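Local coordinates for protein S-adenosylmethionine:tRNA ribosyltransferase-isomerase (Thermotoga maritima, PDB 1VKY) that probably transfers and isomerises the ribose of S-adenosylmethionine onto the 7-aminomethyl group of preQ1-modified tRNA, giving epoxyqueuosine in the queuosine pathway, at residues Leu62-Ile76 against Leu199-Val213. Sequence-based numbering, arbitrary orientation.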
ATOM      1  N   LEU B  62     -20.676  19.418  -6.663  1.00 25.74           N
ATOM      2  CA  LEU B  62     -20.098  19.860  -7.910  1.00 25.78           C
ATOM      3  C   LEU B  62     -21.210  20.270  -8.817  1.00 25.84           C
ATOM      4  O   LEU B  62     -22.261  19.660  -8.857  1.00 26.82           O
ATOM      5  CB  LEU B  62     -19.229  18.764  -8.569  1.00 26.16           C
ATOM      6  CG  LEU B  62     -18.011  18.313  -7.719  1.00 26.31           C
ATOM      7  CD1 LEU B  62     -17.316  17.063  -8.280  1.00 31.34           C
ATOM      8  CD2 LEU B  62     -17.034  19.441  -7.529  1.00 35.81           C
ATOM      9  N   GLU B  63     -20.959  21.323  -9.558  1.00 28.37           N
ATOM     10  CA  GLU B  63     -21.917  21.847 -10.494  1.00 30.74           C
ATOM     11  C   GLU B  63     -21.418  21.751 -11.937  1.00 30.59           C
ATOM     12  O   GLU B  63     -20.237  21.565 -12.175  1.00 29.41           O
ATOM     13  CB  GLU B  63     -22.260  23.270 -10.122  1.00 32.27           C
ATOM     14  CG  GLU B  63     -21.114  24.216  -9.999  1.00 42.01           C
ATOM     15  CD  GLU B  63     -21.527  25.505  -9.324  1.00 45.64           C
ATOM     16  OE1 GLU B  63     -21.670  25.516  -8.065  1.00 49.54           O
ATOM     17  OE2 GLU B  63     -21.714  26.476 -10.075  1.00 44.01           O
ATOM     18  N   PRO B  64     -22.330  21.828 -12.895  1.00 31.80           N
ATOM     19  CA  PRO B  64     -21.959  21.810 -14.301  1.00 31.24           C
ATOM     20  C   PRO B  64     -20.911  22.896 -14.586  1.00 29.58           C
ATOM     21  O   PRO B  64     -21.005  24.024 -14.083  1.00 26.26           O
ATOM     22  CB  PRO B  64     -23.291  22.109 -15.017  1.00 33.07           C
ATOM     23  CG  PRO B  64     -24.347  21.687 -14.077  1.00 29.12           C
ATOM     24  CD  PRO B  64     -23.796  21.933 -12.717  1.00 33.86           C
ATOM     25  N   GLY B  65     -19.868  22.537 -15.312  1.00 29.13           N
ATOM     26  CA  GLY B  65     -18.807  23.507 -15.594  1.00 30.03           C
ATOM     27  C   GLY B  65     -17.640  23.507 -14.601  1.00 28.38           C
ATOM     28  O   GLY B  65     -16.589  24.052 -14.914  1.00 29.14           O
ATOM     29  N   ASP B  66     -17.787  22.924 -13.409  1.00 28.13           N
ATOM     30  CA  ASP B  66     -16.620  22.792 -12.532  1.00 25.47           C
ATOM     31  C   ASP B  66     -15.537  21.931 -13.224  1.00 26.02           C
ATOM     32  O   ASP B  66     -15.860  21.075 -14.058  1.00 28.02           O
ATOM     33  CB  ASP B  66     -16.996  22.164 -11.201  1.00 25.99           C
ATOM     34  CG  ASP B  66     -17.697  23.124 -10.265  1.00 29.56           C
ATOM     35  OD1 ASP B  66     -17.594  24.377 -10.454  1.00 31.98           O
ATOM     36  OD2 ASP B  66     -18.375  22.682  -9.308  1.00 29.57           O
ATOM     37  N   LEU B  67     -14.269  22.132 -12.845  1.00 25.95           N
ATOM     38  CA  LEU B  67     -13.142  21.402 -13.463  1.00 25.09           C
ATOM     39  C   LEU B  67     -12.383  20.621 -12.410  1.00 23.58           C
ATOM     40  O   LEU B  67     -11.871  21.206 -11.469  1.00 24.08           O
ATOM     41  CB  LEU B  67     -12.179  22.366 -14.183  1.00 24.75           C
ATOM     42  CG  LEU B  67     -10.992  21.714 -14.937  1.00 26.60           C
ATOM     43  CD1 LEU B  67     -11.399  21.065 -16.217  1.00 30.37           C
ATOM     44  CD2 LEU B  67      -9.937  22.753 -15.250  1.00 24.43           C
ATOM     45  N   LEU B  68     -12.326  19.299 -12.583  1.00 24.96           N
ATOM     46  CA  LEU B  68     -11.546  18.423 -11.733  1.00 23.64           C
ATOM     47  C   LEU B  68     -10.196  18.238 -12.393  1.00 24.86           C
ATOM     48  O   LEU B  68     -10.121  17.798 -13.533  1.00 28.56           O
ATOM     49  CB  LEU B  68     -12.221  17.047 -11.554  1.00 24.63           C
ATOM     50  CG  LEU B  68     -13.359  17.022 -10.517  1.00 28.57           C
ATOM     51  CD1 LEU B  68     -14.188  15.718 -10.589  1.00 30.12           C
ATOM     52  CD2 LEU B  68     -12.834  17.151  -9.173  1.00 31.97           C
ATOM     53  N   VAL B  69      -9.134  18.622 -11.698  1.00 23.44           N
ATOM     54  CA  VAL B  69      -7.777  18.478 -12.238  1.00 24.15           C
ATOM     55  C   VAL B  69      -7.046  17.389 -11.523  1.00 24.17           C
ATOM     56  O   VAL B  69      -6.824  17.449 -10.298  1.00 23.18           O
ATOM     57  CB  VAL B  69      -6.948  19.797 -12.138  1.00 23.34           C
ATOM     58  CG1 VAL B  69      -5.611  19.659 -12.921  1.00 21.94           C
ATOM     59  CG2 VAL B  69      -7.731  20.952 -12.689  1.00 20.79           C
ATOM     60  N   LEU B  70      -6.643  16.393 -12.293  1.00 21.10           N
ATOM     61  CA  LEU B  70      -5.972  15.226 -11.726  1.00 26.90           C
ATOM     62  C   LEU B  70      -4.540  15.179 -12.140  1.00 25.73           C
ATOM     63  O   LEU B  70      -4.193  15.567 -13.241  1.00 25.95           O
ATOM     64  CB  LEU B  70      -6.619  13.933 -12.263  1.00 30.75           C
ATOM     65  CG  LEU B  70      -8.113  13.770 -11.932  1.00 37.93           C
ATOM     66  CD1 LEU B  70      -8.781  12.945 -13.011  1.00 48.68           C
ATOM     67  CD2 LEU B  70      -8.255  13.118 -10.639  1.00 47.24           C
ATOM     68  N   ASN B  71      -3.710  14.644 -11.267  1.00 23.73           N
ATOM     69  CA  ASN B  71      -2.335  14.447 -11.590  1.00 26.46           C
ATOM     70  C   ASN B  71      -2.088  13.011 -12.019  1.00 30.91           C
ATOM     71  O   ASN B  71      -2.604  12.086 -11.398  1.00 28.71           O
ATOM     72  CB  ASN B  71      -1.461  14.710 -10.355  1.00 23.20           C
ATOM     73  CG  ASN B  71       0.046  14.606 -10.666  1.00 28.64           C
ATOM     74  OD1 ASN B  71       0.587  15.427 -11.373  1.00 28.79           O
ATOM     75  ND2 ASN B  71       0.702  13.569 -10.141  1.00 31.39           N
ATOM     76  N   VAL B  72      -1.242  12.843 -13.014  1.00 32.24           N
ATOM     77  CA  VAL B  72      -0.809  11.533 -13.482  1.00 33.23           C
ATOM     78  C   VAL B  72       0.695  11.486 -13.374  1.00 30.92           C
ATOM     79  O   VAL B  72       1.373  12.325 -13.966  1.00 33.69           O
ATOM     80  CB  VAL B  72      -1.197  11.359 -14.965  1.00 35.10           C
ATOM     81  CG1 VAL B  72      -0.492  10.144 -15.577  1.00 43.79           C
ATOM     82  CG2 VAL B  72      -2.694  11.237 -15.087  1.00 39.61           C
ATOM     83  N   SER B  73       1.217  10.550 -12.603  1.00 30.66           N
ATOM     84  CA  SER B  73       2.655  10.399 -12.462  1.00 35.24           C
ATOM     85  C   SER B  73       3.187   9.377 -13.496  1.00 39.15           C
ATOM     86  O   SER B  73       2.638   8.296 -13.634  1.00 39.78           O
ATOM     87  CB  SER B  73       3.002  10.019 -11.039  1.00 37.71           C
ATOM     88  OG  SER B  73       2.897  11.169 -10.198  1.00 43.95           O
ATOM     89  N   LYS B  74       4.214   9.761 -14.252  1.00 38.41           N
ATOM     90  CA  LYS B  74       4.767   8.936 -15.343  1.00 38.71           C
ATOM     91  C   LYS B  74       6.275   8.843 -15.162  1.00 38.89           C
ATOM     92  O   LYS B  74       6.916   9.862 -14.962  1.00 36.03           O
ATOM     93  CB  LYS B  74       4.527   9.589 -16.704  1.00 36.66           C
ATOM     94  CG  LYS B  74       3.077   9.699 -17.117  1.00 43.63           C
ATOM     95  CD  LYS B  74       2.930  10.272 -18.540  1.00 45.32           C
ATOM     96  CE  LYS B  74       1.493  10.046 -19.075  1.00 53.44           C
ATOM     97  NZ  LYS B  74       1.127  10.874 -20.252  1.00 52.41           N
ATOM     98  N   VAL B  75       6.844   7.635 -15.236  1.00 39.70           N
ATOM     99  CA  VAL B  75       8.312   7.450 -15.252  1.00 38.33           C
ATOM    100  C   VAL B  75       8.838   7.871 -16.616  1.00 37.81           C
ATOM    101  O   VAL B  75       8.329   7.463 -17.642  1.00 37.14           O
ATOM    102  CB  VAL B  75       8.727   5.963 -14.952  1.00 40.17           C
ATOM    103  CG1 VAL B  75      10.252   5.760 -15.078  1.00 42.13           C
ATOM    104  CG2 VAL B  75       8.278   5.558 -13.576  1.00 41.77           C
ATOM    105  N   ILE B  76       9.866   8.696 -16.625  1.00 42.42           N
ATOM    106  CA  ILE B  76      10.510   9.080 -17.862  1.00 42.44           C
ATOM    107  C   ILE B  76      11.013   7.790 -18.538  1.00 44.47           C
ATOM    108  O   ILE B  76      11.814   7.076 -17.936  1.00 47.56           O
ATOM    109  CB  ILE B  76      11.671  10.061 -17.575  1.00 43.84           C
ATOM    110  CG1 ILE B  76      11.109  11.381 -17.054  1.00 44.48           C
ATOM    111  CG2 ILE B  76      12.517  10.313 -18.845  1.00 46.26           C
ATOM    112  CD1 ILE B  76      12.137  12.306 -16.543  1.00 45.23           C
ATOM    113  N   LEU B 199     -20.216  12.044 -13.065  1.00 30.62           N
ATOM    114  CA  LEU B 199     -19.773  13.446 -13.002  1.00 28.83           C
ATOM    115  C   LEU B 199     -19.801  14.114 -14.370  1.00 29.54           C
ATOM    116  O   LEU B 199     -20.266  15.282 -14.549  1.00 28.06           O
ATOM    117  CB  LEU B 199     -18.345  13.524 -12.419  1.00 26.92           C
ATOM    118  CG  LEU B 199     -18.258  13.228 -10.928  1.00 27.17           C
ATOM    119  CD1 LEU B 199     -16.835  12.937 -10.467  1.00 29.05           C
ATOM    120  CD2 LEU B 199     -18.877  14.371 -10.108  1.00 27.82           C
ATOM    121  N   LYS B 200     -19.290  13.393 -15.363  1.00 29.56           N
ATOM    122  CA  LYS B 200     -19.289  13.962 -16.706  1.00 30.74           C
ATOM    123  C   LYS B 200     -20.734  14.188 -17.199  1.00 29.46           C
ATOM    124  O   LYS B 200     -21.039  15.197 -17.842  1.00 28.78           O
ATOM    125  CB  LYS B 200     -18.541  13.031 -17.668  1.00 33.13           C
ATOM    126  CG  LYS B 200     -17.041  13.028 -17.456  1.00 35.74           C
ATOM    127  CD  LYS B 200     -16.320  12.019 -18.400  1.00 36.37           C
ATOM    128  CE  LYS B 200     -14.815  12.246 -18.309  1.00 45.56           C
ATOM    129  NZ  LYS B 200     -14.030  11.268 -19.090  1.00 43.18           N
ATOM    130  N   LYS B 201     -21.627  13.263 -16.870  1.00 28.91           N
ATOM    131  CA  LYS B 201     -23.061  13.406 -17.233  1.00 33.29           C
ATOM    132  C   LYS B 201     -23.694  14.645 -16.621  1.00 32.11           C
ATOM    133  O   LYS B 201     -24.629  15.187 -17.172  1.00 31.80           O
ATOM    134  CB  LYS B 201     -23.874  12.191 -16.764  1.00 35.35           C
ATOM    135  CG  LYS B 201     -23.737  10.951 -17.639  1.00 45.51           C
ATOM    136  N   LYS B 202     -23.221  15.044 -15.445  1.00 31.43           N
ATOM    137  CA  LYS B 202     -23.685  16.247 -14.771  1.00 29.72           C
ATOM    138  C   LYS B 202     -23.088  17.501 -15.404  1.00 32.18           C
ATOM    139  O   LYS B 202     -23.538  18.616 -15.116  1.00 32.83           O
ATOM    140  CB  LYS B 202     -23.330  16.171 -13.268  1.00 29.82           C
ATOM    141  CG  LYS B 202     -24.005  17.274 -12.392  1.00 31.96           C
ATOM    142  CD  LYS B 202     -23.722  17.112 -10.869  1.00 31.06           C
ATOM    143  CE  LYS B 202     -24.601  18.090 -10.052  1.00 26.93           C
ATOM    144  NZ  LYS B 202     -24.499  17.933  -8.585  1.00 26.13           N
ATOM    145  N   GLY B 203     -22.084  17.354 -16.278  1.00 30.91           N
ATOM    146  CA  GLY B 203     -21.454  18.531 -16.909  1.00 28.78           C
ATOM    147  C   GLY B 203     -20.154  18.961 -16.202  1.00 27.56           C
ATOM    148  O   GLY B 203     -19.609  20.028 -16.477  1.00 26.55           O
ATOM    149  N   VAL B 204     -19.654  18.132 -15.298  1.00 27.28           N
ATOM    150  CA  VAL B 204     -18.324  18.383 -14.700  1.00 28.47           C
ATOM    151  C   VAL B 204     -17.181  18.056 -15.723  1.00 28.57           C
ATOM    152  O   VAL B 204     -17.183  17.011 -16.327  1.00 25.02           O
ATOM    153  CB  VAL B 204     -18.151  17.568 -13.425  1.00 27.29           C
ATOM    154  CG1 VAL B 204     -16.773  17.845 -12.772  1.00 28.45           C
ATOM    155  CG2 VAL B 204     -19.280  17.894 -12.445  1.00 24.77           C
ATOM    156  N   GLN B 205     -16.226  18.961 -15.906  1.00 29.00           N
ATOM    157  CA  GLN B 205     -15.100  18.725 -16.816  1.00 26.80           C
ATOM    158  C   GLN B 205     -13.871  18.159 -16.094  1.00 29.61           C
ATOM    159  O   GLN B 205     -13.730  18.305 -14.872  1.00 27.07           O
ATOM    160  CB  GLN B 205     -14.746  20.029 -17.504  1.00 26.49           C
ATOM    161  CG  GLN B 205     -15.904  20.526 -18.390  1.00 32.85           C
ATOM    162  CD  GLN B 205     -15.459  21.506 -19.443  1.00 44.85           C
ATOM    163  OE1 GLN B 205     -14.286  21.515 -19.881  1.00 44.21           O
ATOM    164  NE2 GLN B 205     -16.398  22.343 -19.872  1.00 43.14           N
ATOM    165  N   PHE B 206     -12.986  17.521 -16.860  1.00 26.41           N
ATOM    166  CA  PHE B 206     -11.746  16.938 -16.348  1.00 26.90           C
ATOM    167  C   PHE B 206     -10.523  17.467 -17.095  1.00 29.35           C
ATOM    168  O   PHE B 206     -10.595  17.770 -18.280  1.00 26.22           O
ATOM    169  CB  PHE B 206     -11.786  15.411 -16.486  1.00 29.41           C
ATOM    170  CG  PHE B 206     -12.711  14.759 -15.496  1.00 29.05           C
ATOM    171  CD1 PHE B 206     -14.095  14.814 -15.687  1.00 30.70           C
ATOM    172  CD2 PHE B 206     -12.217  14.192 -14.336  1.00 29.33           C
ATOM    173  CE1 PHE B 206     -14.968  14.267 -14.733  1.00 31.94           C
ATOM    174  CE2 PHE B 206     -13.099  13.643 -13.380  1.00 33.61           C
ATOM    175  CZ  PHE B 206     -14.462  13.681 -13.593  1.00 26.96           C
ATOM    176  N   ALA B 207      -9.404  17.612 -16.388  1.00 25.73           N
ATOM    177  CA  ALA B 207      -8.137  17.903 -17.033  1.00 26.26           C
ATOM    178  C   ALA B 207      -7.062  17.225 -16.246  1.00 27.08           C
ATOM    179  O   ALA B 207      -7.282  16.782 -15.105  1.00 22.66           O
ATOM    180  CB  ALA B 207      -7.885  19.388 -17.099  1.00 25.24           C
ATOM    181  N   GLU B 208      -5.889  17.118 -16.855  1.00 28.01           N
ATOM    182  CA  GLU B 208      -4.766  16.502 -16.174  1.00 32.47           C
ATOM    183  C   GLU B 208      -3.481  17.324 -16.151  1.00 28.80           C
ATOM    184  O   GLU B 208      -3.147  18.093 -17.076  1.00 30.06           O
ATOM    185  CB  GLU B 208      -4.533  15.061 -16.699  1.00 35.58           C
ATOM    186  CG  GLU B 208      -3.726  14.906 -17.945  1.00 46.65           C
ATOM    187  CD  GLU B 208      -3.441  13.427 -18.267  1.00 50.12           C
ATOM    188  OE1 GLU B 208      -4.311  12.541 -17.949  1.00 49.27           O
ATOM    189  OE2 GLU B 208      -2.342  13.169 -18.846  1.00 56.38           O
ATOM    190  N   VAL B 209      -2.750  17.161 -15.052  1.00 28.03           N
ATOM    191  CA  VAL B 209      -1.382  17.626 -15.019  1.00 27.10           C
ATOM    192  C   VAL B 209      -0.556  16.372 -14.872  1.00 25.77           C
ATOM    193  O   VAL B 209      -1.046  15.344 -14.412  1.00 28.17           O
ATOM    194  CB  VAL B 209      -1.107  18.667 -13.881  1.00 24.49           C
ATOM    195  CG1 VAL B 209      -1.873  19.943 -14.177  1.00 26.79           C
ATOM    196  CG2 VAL B 209      -1.423  18.127 -12.528  1.00 25.89           C
ATOM    197  N   VAL B 210       0.706  16.474 -15.212  1.00 25.56           N
ATOM    198  CA  VAL B 210       1.595  15.315 -15.231  1.00 26.50           C
ATOM    199  C   VAL B 210       2.836  15.589 -14.387  1.00 27.24           C
ATOM    200  O   VAL B 210       3.324  16.742 -14.276  1.00 26.82           O
ATOM    201  CB  VAL B 210       1.994  14.963 -16.696  1.00 29.31           C
ATOM    202  CG1 VAL B 210       2.771  13.650 -16.759  1.00 32.06           C
ATOM    203  CG2 VAL B 210       0.756  14.852 -17.596  1.00 33.73           C
ATOM    204  N   LEU B 211       3.298  14.548 -13.724  1.00 30.82           N
ATOM    205  CA  LEU B 211       4.538  14.595 -12.981  1.00 31.86           C
ATOM    206  C   LEU B 211       5.463  13.551 -13.619  1.00 29.36           C
ATOM    207  O   LEU B 211       5.191  12.362 -13.577  1.00 31.28           O
ATOM    208  CB  LEU B 211       4.305  14.308 -11.509  1.00 30.59           C
ATOM    209  CG  LEU B 211       5.533  14.617 -10.650  1.00 33.45           C
ATOM    210  CD1 LEU B 211       5.912  16.109 -10.655  1.00 34.76           C
ATOM    211  CD2 LEU B 211       5.338  14.114  -9.237  1.00 41.24           C
ATOM    212  N   HIS B 212       6.521  14.007 -14.244  1.00 31.22           N
ATOM    213  CA  HIS B 212       7.449  13.112 -14.925  1.00 31.52           C
ATOM    214  C   HIS B 212       8.575  12.801 -13.957  1.00 33.74           C
ATOM    215  O   HIS B 212       9.289  13.702 -13.556  1.00 32.76           O
ATOM    216  CB  HIS B 212       8.003  13.788 -16.144  1.00 29.33           C
ATOM    217  CG  HIS B 212       6.966  14.121 -17.165  1.00 33.25           C
ATOM    218  ND1 HIS B 212       6.533  13.208 -18.096  1.00 30.34           N
ATOM    219  CD2 HIS B 212       6.272  15.264 -17.406  1.00 29.66           C
ATOM    220  CE1 HIS B 212       5.619  13.769 -18.877  1.00 32.36           C
ATOM    221  NE2 HIS B 212       5.441  15.018 -18.479  1.00 28.95           N
ATOM    222  N   VAL B 213       8.729  11.525 -13.620  1.00 35.26           N
ATOM    223  CA  VAL B 213       9.649  11.067 -12.583  1.00 39.01           C
ATOM    224  C   VAL B 213      10.881  10.376 -13.209  1.00 42.00           C
ATOM    225  O   VAL B 213      10.775   9.385 -13.951  1.00 37.03           O
ATOM    226  CB  VAL B 213       8.919  10.142 -11.601  1.00 38.62           C
ATOM    227  CG1 VAL B 213       9.849   9.718 -10.483  1.00 46.87           C
ATOM    228  CG2 VAL B 213       7.690  10.846 -11.052  1.00 41.09           C
TER
HETATM  229  O   HOH W   1       2.081  17.866 -11.758  1.00 38.22           O
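Leu68 and Phe206 lie side by side and point the same way from paired parallel strands, with Leu68 CD1 3.6 Å from Phe206 CZ. Leu70 approaches the same ring at its edge, its CD1 in the ring plane and 3.9 Å from Phe206 CD2. Leu68 CD1 also touches Val204 CG1 and Leu199 CD1, so this apolar row runs back to helix 193-202, whose Leu199 is crossed obliquely by Leu62, CD1 of Leu62 to CD2 of Leu199 3.6 Å. On the other face, the Val69 and Val209 side chains cross at about a right angle, CG1 to CG1, both against Thr263 of helix 261-270. With CG anti to the backbone N (chi1 -176°), Asn71 lays OD1 against Val209 CG2, and a water joins this oxygen to Val210 O, the latter bond weak. Where the helix ends in a Schellman motif, Gly65 N bonds Gly203 O at 2.8 Å. The extended Lys202 chain delivers NZ to Leu62 O, 2.8 Å away and almost in line with the carbonyl; NZ also bonds Ile59 O. A methionine in place of Lys202 would probably leave both carbonyls without this donor and the 62-64 loop less firmly tied to the helix end. The parallel ladder of strands 67-75 and 205-213, inside the mixed sheet, runs unbroken from Gln205 N–Asp66 O to Ile76 N–Val213 O, implying that backbone bonds fix the pairing while apolar packing is concentrated toward the helix end and polar side chains join it farther along.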